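Local structure of beta-galactosidase (Geobacillus stearothermophilus, 4OIF) at residues 256-266 / 302-313. The protein probably hydrolyses terminal non-reducing beta-D-galactose residues from beta-D-galactosides inside the cell, as a zinc-containing member of glycoside hydrolase family 42. Sequence-based numbering, arbitrary orientation.
Sequences FMADTHDLIPF and KVGFINDLYRSL
Tyr310 reaches from helix 296-312 to strand 252-259, where its OH donates to Met257 O at 2.7 Å, tilted 22° from the carbonyl plane. With CG anti to its carbonyl carbon (chi1 -73°), the Tyr310 ring is carried out toward the strand and takes the edge of Phe256 on one face in a T-shaped pair, centroids 5.8 Å apart and planes at 68°. At the hairpin turn Leu263, which with Ile264 faces Asp259 in a G1 beta bulge, lays CD1 against Val303 CG2 at 3.5 Å. The Leu263 carbonyl oxygen lies against Ile306 CG1 and shares a water with Lys302 O. Lys302 runs extended over the turn, CD 3.5 Å from Asp262 O, and its NZ forms a salt bridge of 2.8 Å with Asp262 OD1, met nearly along its C-O bond. An alanine here would probably leave Asp262 OD1 and Glu294, the second acidic partner of NZ, without their shared cation. Between the two ends, Pro265 CG packs on Leu309 CD2 at 3.6 Å. The contact thus joins strand 252-259 and its hairpin partner 264-265 to helix 296-312 of the TIM barrel; Met257 also touches Glu158, the predicted proton donor, while helix 438-451 packs against Pro265 and Phe305.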
ATOM      1  N   PHE A 256       0.233  13.096  27.139  1.00 15.39           N
ATOM      2  CA  PHE A 256       1.191  12.614  26.147  1.00 15.66           C
ATOM      3  C   PHE A 256       0.777  11.262  25.573  1.00 17.30           C
ATOM      4  O   PHE A 256      -0.038  10.538  26.161  1.00 17.86           O
ATOM      5  CB  PHE A 256       2.590  12.484  26.766  1.00 21.18           C
ATOM      6  CG  PHE A 256       3.294  13.799  27.015  1.00 12.86           C
ATOM      7  CD1 PHE A 256       2.714  15.006  26.654  1.00 12.21           C
ATOM      8  CD2 PHE A 256       4.557  13.816  27.608  1.00 16.19           C
ATOM      9  CE1 PHE A 256       3.377  16.211  26.883  1.00 10.71           C
ATOM     10  CE2 PHE A 256       5.224  15.018  27.843  1.00 12.25           C
ATOM     11  CZ  PHE A 256       4.627  16.214  27.478  1.00 14.15           C
ATOM     12  N   MET A 257       1.366  10.909  24.435  1.00 22.87           N
ATOM     13  CA  MET A 257       1.070   9.638  23.774  1.00 16.53           C
ATOM     14  C   MET A 257       2.318   8.779  23.589  1.00 22.61           C
ATOM     15  O   MET A 257       3.454   9.239  23.773  1.00 18.68           O
ATOM     16  CB  MET A 257       0.427   9.878  22.400  1.00 17.66           C
ATOM     17  CG  MET A 257      -0.911  10.595  22.435  1.00 26.24           C
ATOM     18  SD  MET A 257      -1.314  11.417  20.875  1.00 19.48           S
ATOM     19  CE  MET A 257      -0.189  12.798  20.910  1.00 15.41           C
ATOM     20  N   ALA A 258       2.086   7.522  23.227  1.00 21.23           N
ATOM     21  CA  ALA A 258       3.116   6.668  22.658  1.00 23.09           C
ATOM     22  C   ALA A 258       2.725   6.436  21.204  1.00 24.90           C
ATOM     23  O   ALA A 258       1.564   6.613  20.850  1.00 30.72           O
ATOM     24  CB  ALA A 258       3.226   5.359  23.417  1.00 20.19           C
ATOM     25  N   ASP A 259       3.676   6.066  20.357  1.00 22.44           N
ATOM     26  CA  ASP A 259       3.345   5.809  18.959  1.00 30.95           C
ATOM     27  C   ASP A 259       3.222   4.332  18.650  1.00 47.50           C
ATOM     28  O   ASP A 259       4.069   3.509  19.034  1.00 32.89           O
ATOM     29  CB  ASP A 259       4.359   6.449  18.020  1.00 36.16           C
ATOM     30  CG  ASP A 259       3.943   7.839  17.608  1.00 37.83           C
ATOM     31  OD1 ASP A 259       2.797   8.208  17.940  1.00 37.15           O
ATOM     32  OD2 ASP A 259       4.738   8.553  16.956  1.00 36.40           O
ATOM     33  N   THR A 260       2.169   4.049  17.887  1.00 62.92           N
ATOM     34  CA  THR A 260       1.522   2.745  17.790  1.00 70.07           C
ATOM     35  C   THR A 260       2.449   1.533  17.592  1.00 64.66           C
ATOM     36  O   THR A 260       3.585   1.656  17.112  1.00 56.26           O
ATOM     37  CB  THR A 260       0.466   2.775  16.640  1.00 55.29           C
ATOM     38  OG1 THR A 260      -0.580   1.830  16.911  1.00 37.19           O
ATOM     39  CG2 THR A 260       1.108   2.484  15.274  1.00 55.51           C
ATOM     40  N   HIS A 261       1.920   0.378  18.010  1.00 61.59           N
ATOM     41  CA  HIS A 261       2.524  -0.955  17.874  1.00 64.85           C
ATOM     42  C   HIS A 261       3.634  -1.219  18.902  1.00 59.37           C
ATOM     43  O   HIS A 261       3.465  -2.033  19.815  1.00 39.15           O
ATOM     44  CB  HIS A 261       3.044  -1.176  16.438  1.00 71.07           C
ATOM     45  CG  HIS A 261       3.740  -2.491  16.233  1.00 71.41           C
ATOM     46  ND1 HIS A 261       3.375  -3.641  16.899  1.00 67.65           N
ATOM     47  CD2 HIS A 261       4.776  -2.834  15.431  1.00 55.57           C
ATOM     48  CE1 HIS A 261       4.163  -4.635  16.522  1.00 59.23           C
ATOM     49  NE2 HIS A 261       5.021  -4.171  15.633  1.00 46.74           N
ATOM     50  N   ASP A 262       4.764  -0.539  18.758  1.00 53.39           N
ATOM     51  CA  ASP A 262       5.912  -0.848  19.594  1.00 38.57           C
ATOM     52  C   ASP A 262       5.969   0.066  20.793  1.00 41.02           C
ATOM     53  O   ASP A 262       6.934   0.025  21.561  1.00 46.48           O
ATOM     54  CB  ASP A 262       7.214  -0.757  18.794  1.00 34.17           C
ATOM     55  CG  ASP A 262       7.551  -2.056  18.093  1.00 42.37           C
ATOM     56  OD1 ASP A 262       7.323  -3.128  18.701  1.00 48.92           O
ATOM     57  OD2 ASP A 262       8.034  -2.012  16.940  1.00 41.53           O
ATOM     58  N   LEU A 263       4.927   0.874  20.964  1.00 31.20           N
ATOM     59  CA  LEU A 263       4.861   1.768  22.105  1.00 27.71           C
ATOM     60  C   LEU A 263       6.130   2.608  22.202  1.00 26.06           C
ATOM     61  O   LEU A 263       6.791   2.637  23.237  1.00 30.59           O
ATOM     62  CB  LEU A 263       4.652   0.978  23.401  1.00 24.24           C
ATOM     63  CG  LEU A 263       3.234   0.512  23.714  1.00 26.30           C
ATOM     64  CD1 LEU A 263       3.189  -0.116  25.088  1.00 16.98           C
ATOM     65  CD2 LEU A 263       2.244   1.670  23.622  1.00 17.32           C
ATOM     66  N   ILE A 264       6.485   3.262  21.106  1.00 25.84           N
ATOM     67  CA  ILE A 264       7.666   4.106  21.080  1.00 16.19           C
ATOM     68  C   ILE A 264       7.257   5.508  21.502  1.00 16.71           C
ATOM     69  O   ILE A 264       6.068   5.815  21.556  1.00 15.10           O
ATOM     70  CB  ILE A 264       8.314   4.112  19.690  1.00 20.81           C
ATOM     71  CG1 ILE A 264       7.436   4.879  18.699  1.00 21.26           C
ATOM     72  CG2 ILE A 264       8.559   2.673  19.226  1.00 19.10           C
ATOM     73  CD1 ILE A 264       7.944   4.850  17.292  1.00 13.17           C
ATOM     74  N   PRO A 265       8.228   6.349  21.853  1.00 18.11           N
ATOM     75  CA  PRO A 265       7.800   7.698  22.224  1.00 16.55           C
ATOM     76  C   PRO A 265       7.045   8.360  21.085  1.00 21.58           C
ATOM     77  O   PRO A 265       7.370   8.108  19.918  1.00 18.04           O
ATOM     78  CB  PRO A 265       9.117   8.419  22.509  1.00 18.14           C
ATOM     79  CG  PRO A 265      10.060   7.334  22.895  1.00 13.77           C
ATOM     80  CD  PRO A 265       9.647   6.102  22.161  1.00 14.48           C
ATOM     81  N   PHE A 266       6.034   9.157  21.422  1.00 18.59           N
ATOM     82  CA  PHE A 266       5.294   9.908  20.423  1.00 15.86           C
ATOM     83  C   PHE A 266       6.295  10.682  19.568  1.00 27.65           C
ATOM     84  O   PHE A 266       7.220  11.309  20.098  1.00 17.90           O
ATOM     85  CB  PHE A 266       4.282  10.844  21.086  1.00 11.29           C
ATOM     86  CG  PHE A 266       3.513  11.686  20.118  1.00 18.74           C
ATOM     87  CD1 PHE A 266       2.691  11.095  19.168  1.00 21.37           C
ATOM     88  CD2 PHE A 266       3.592  13.071  20.164  1.00 18.57           C
ATOM     89  CE1 PHE A 266       1.972  11.871  18.270  1.00 11.16           C
ATOM     90  CE2 PHE A 266       2.873  13.854  19.274  1.00 20.02           C
ATOM     91  CZ  PHE A 266       2.065  13.251  18.322  1.00 19.66           C
ATOM     92  N   LYS A 302       8.178  -3.106  27.335  1.00  8.92           N
ATOM     93  CA  LYS A 302       8.018  -1.882  26.526  1.00 12.67           C
ATOM     94  C   LYS A 302       7.272  -0.772  27.281  1.00  7.67           C
ATOM     95  O   LYS A 302       7.656   0.428  27.252  1.00  7.68           O
ATOM     96  CB  LYS A 302       7.284  -2.188  25.219  1.00  9.97           C
ATOM     97  CG  LYS A 302       8.103  -2.920  24.179  1.00  4.10           C
ATOM     98  CD  LYS A 302       7.277  -3.135  22.933  1.00  7.63           C
ATOM     99  CE  LYS A 302       7.775  -4.296  22.121  1.00 11.02           C
ATOM    100  NZ  LYS A 302       6.861  -4.604  20.979  1.00 23.39           N
ATOM    101  N   VAL A 303       6.212  -1.185  27.973  1.00 10.36           N
ATOM    102  CA  VAL A 303       5.413  -0.249  28.754  1.00  9.59           C
ATOM    103  C   VAL A 303       6.263   0.384  29.850  1.00 10.17           C
ATOM    104  O   VAL A 303       6.240   1.600  30.062  1.00  8.47           O
ATOM    105  CB  VAL A 303       4.183  -0.941  29.373  1.00 11.45           C
ATOM    106  CG1 VAL A 303       3.373   0.050  30.199  1.00  5.86           C
ATOM    107  CG2 VAL A 303       3.321  -1.556  28.284  1.00  7.33           C
ATOM    108  N   GLY A 304       7.037  -0.453  30.532  1.00 11.96           N
ATOM    109  CA  GLY A 304       7.906   0.012  31.595  1.00  8.79           C
ATOM    110  C   GLY A 304       8.937   0.994  31.073  1.00 16.57           C
ATOM    111  O   GLY A 304       9.261   1.967  31.744  1.00 10.15           O
ATOM    112  N   PHE A 305       9.446   0.738  29.868  1.00 14.06           N
ATOM    113  CA  PHE A 305      10.376   1.656  29.234  1.00  7.62           C
ATOM    114  C   PHE A 305       9.728   3.023  29.068  1.00 11.08           C
ATOM    115  O   PHE A 305      10.300   4.050  29.495  1.00 10.79           O
ATOM    116  CB  PHE A 305      10.838   1.118  27.886  1.00  8.15           C
ATOM    117  CG  PHE A 305      11.792   2.033  27.154  1.00  7.94           C
ATOM    118  CD1 PHE A 305      13.159   1.955  27.387  1.00  6.57           C
ATOM    119  CD2 PHE A 305      11.321   2.951  26.207  1.00  7.78           C
ATOM    120  CE1 PHE A 305      14.050   2.788  26.693  1.00 15.34           C
ATOM    121  CE2 PHE A 305      12.193   3.784  25.516  1.00  7.16           C
ATOM    122  CZ  PHE A 305      13.568   3.704  25.761  1.00 10.36           C
ATOM    123  N   ILE A 306       8.537   3.055  28.467  1.00  9.06           N
ATOM    124  CA  ILE A 306       7.896   4.372  28.309  1.00 20.40           C
ATOM    125  C   ILE A 306       7.603   5.051  29.658  1.00 13.57           C
ATOM    126  O   ILE A 306       7.786   6.266  29.811  1.00  9.10           O
ATOM    127  CB  ILE A 306       6.590   4.299  27.508  1.00 19.23           C
ATOM    128  CG1 ILE A 306       6.898   3.906  26.077  1.00 17.31           C
ATOM    129  CG2 ILE A 306       5.917   5.675  27.468  1.00 11.45           C
ATOM    130  CD1 ILE A 306       7.599   5.007  25.301  1.00 24.93           C
ATOM    131  N   ASN A 307       7.168   4.271  30.640  1.00 13.75           N
ATOM    132  CA  ASN A 307       6.961   4.828  31.969  1.00  6.97           C
ATOM    133  C   ASN A 307       8.232   5.455  32.499  1.00  9.71           C
ATOM    134  O   ASN A 307       8.206   6.537  33.050  1.00 10.17           O
ATOM    135  CB  ASN A 307       6.475   3.765  32.934  1.00 10.02           C
ATOM    136  CG  ASN A 307       5.014   3.431  32.749  1.00 16.95           C
ATOM    137  OD1 ASN A 307       4.256   4.173  32.111  1.00 13.97           O
ATOM    138  ND2 ASN A 307       4.602   2.313  33.328  1.00 12.70           N
ATOM    139  N   ASP A 308       9.356   4.776  32.323  1.00  7.77           N
ATOM    140  CA  ASP A 308      10.596   5.290  32.854  1.00  8.76           C
ATOM    141  C   ASP A 308      10.940   6.594  32.147  1.00 17.76           C
ATOM    142  O   ASP A 308      11.399   7.572  32.770  1.00 14.28           O
ATOM    143  CB  ASP A 308      11.697   4.248  32.708  1.00  7.71           C
ATOM    144  CG  ASP A 308      11.487   3.062  33.636  1.00 15.19           C
ATOM    145  OD1 ASP A 308      10.673   3.175  34.582  1.00 10.46           O
ATOM    146  OD2 ASP A 308      12.126   2.015  33.427  1.00 10.96           O
ATOM    147  N   LEU A 309      10.680   6.623  30.849  1.00 11.83           N
ATOM    148  CA  LEU A 309      10.941   7.829  30.096  1.00  9.16           C
ATOM    149  C   LEU A 309      10.126   9.006  30.652  1.00 12.98           C
ATOM    150  O   LEU A 309      10.683  10.058  30.990  1.00 15.78           O
ATOM    151  CB  LEU A 309      10.640   7.602  28.607  1.00 10.14           C
ATOM    152  CG  LEU A 309      10.717   8.840  27.705  1.00 16.40           C
ATOM    153  CD1 LEU A 309      12.105   9.478  27.718  1.00  8.23           C
ATOM    154  CD2 LEU A 309      10.299   8.487  26.298  1.00 11.23           C
ATOM    155  N   TYR A 310       8.817   8.817  30.777  1.00 14.96           N
ATOM    156  CA  TYR A 310       7.929   9.924  31.133  1.00 14.99           C
ATOM    157  C   TYR A 310       8.008  10.324  32.609  1.00 11.56           C
ATOM    158  O   TYR A 310       7.780  11.482  32.962  1.00  6.19           O
ATOM    159  CB  TYR A 310       6.490   9.581  30.746  1.00 10.70           C
ATOM    160  CG  TYR A 310       6.270   9.636  29.249  1.00 17.64           C
ATOM    161  CD1 TYR A 310       7.173  10.307  28.427  1.00 16.41           C
ATOM    162  CD2 TYR A 310       5.166   9.029  28.657  1.00 12.33           C
ATOM    163  CE1 TYR A 310       6.994  10.371  27.063  1.00 14.06           C
ATOM    164  CE2 TYR A 310       4.975   9.089  27.284  1.00 15.61           C
ATOM    165  CZ  TYR A 310       5.901   9.757  26.492  1.00 16.82           C
ATOM    166  OH  TYR A 310       5.746   9.827  25.126  1.00 13.12           O
ATOM    167  N   ARG A 311       8.344   9.375  33.470  1.00  8.53           N
ATOM    168  CA  ARG A 311       8.638   9.714  34.850  1.00 11.87           C
ATOM    169  C   ARG A 311       9.873  10.594  34.855  1.00 10.36           C
ATOM    170  O   ARG A 311       9.873  11.674  35.441  1.00 13.22           O
ATOM    171  CB  ARG A 311       8.862   8.467  35.710  1.00  9.34           C
ATOM    172  CG  ARG A 311       9.017   8.757  37.213  1.00  6.30           C
ATOM    173  CD  ARG A 311       9.693   7.606  37.918  1.00  7.13           C
ATOM    174  NE  ARG A 311      10.980   7.321  37.296  1.00 12.95           N
ATOM    175  CZ  ARG A 311      11.242   6.255  36.550  1.00  9.88           C
ATOM    176  NH1 ARG A 311      10.300   5.342  36.332  1.00  8.18           N
ATOM    177  NH2 ARG A 311      12.451   6.112  36.021  1.00  7.32           N
ATOM    178  N   SER A 312      10.912  10.149  34.157  1.00 10.69           N
ATOM    179  CA  SER A 312      12.185  10.852  34.216  1.00 12.19           C
ATOM    180  C   SER A 312      12.176  12.279  33.648  1.00 17.16           C
ATOM    181  O   SER A 312      13.042  13.070  34.004  1.00 21.95           O
ATOM    182  CB  SER A 312      13.262  10.028  33.511  1.00 10.78           C
ATOM    183  OG  SER A 312      13.473   8.799  34.188  1.00 12.40           O
ATOM    184  N   LEU A 313      11.222  12.616  32.779  1.00 20.65           N
ATOM    185  CA  LEU A 313      11.163  13.971  32.200  1.00 14.28           C
ATOM    186  C   LEU A 313      11.240  15.094  33.230  1.00 17.82           C
ATOM    187  O   LEU A 313      11.918  16.106  33.022  1.00 15.00           O
ATOM    188  CB  LEU A 313       9.894  14.148  31.381  1.00  5.72           C
ATOM    189  CG  LEU A 313      10.014  13.450  30.034  1.00 18.26           C
ATOM    190  CD1 LEU A 313       8.681  13.445  29.319  1.00 11.67           C
ATOM    191  CD2 LEU A 313      11.105  14.126  29.191  1.00 10.95           C
TER
HETATM  192  O   HOH W   1       3.414  -4.488  20.766  1.00 15.98           O
HETATM  193  O   HOH W   2       8.654   1.235  24.603  1.00 19.05           O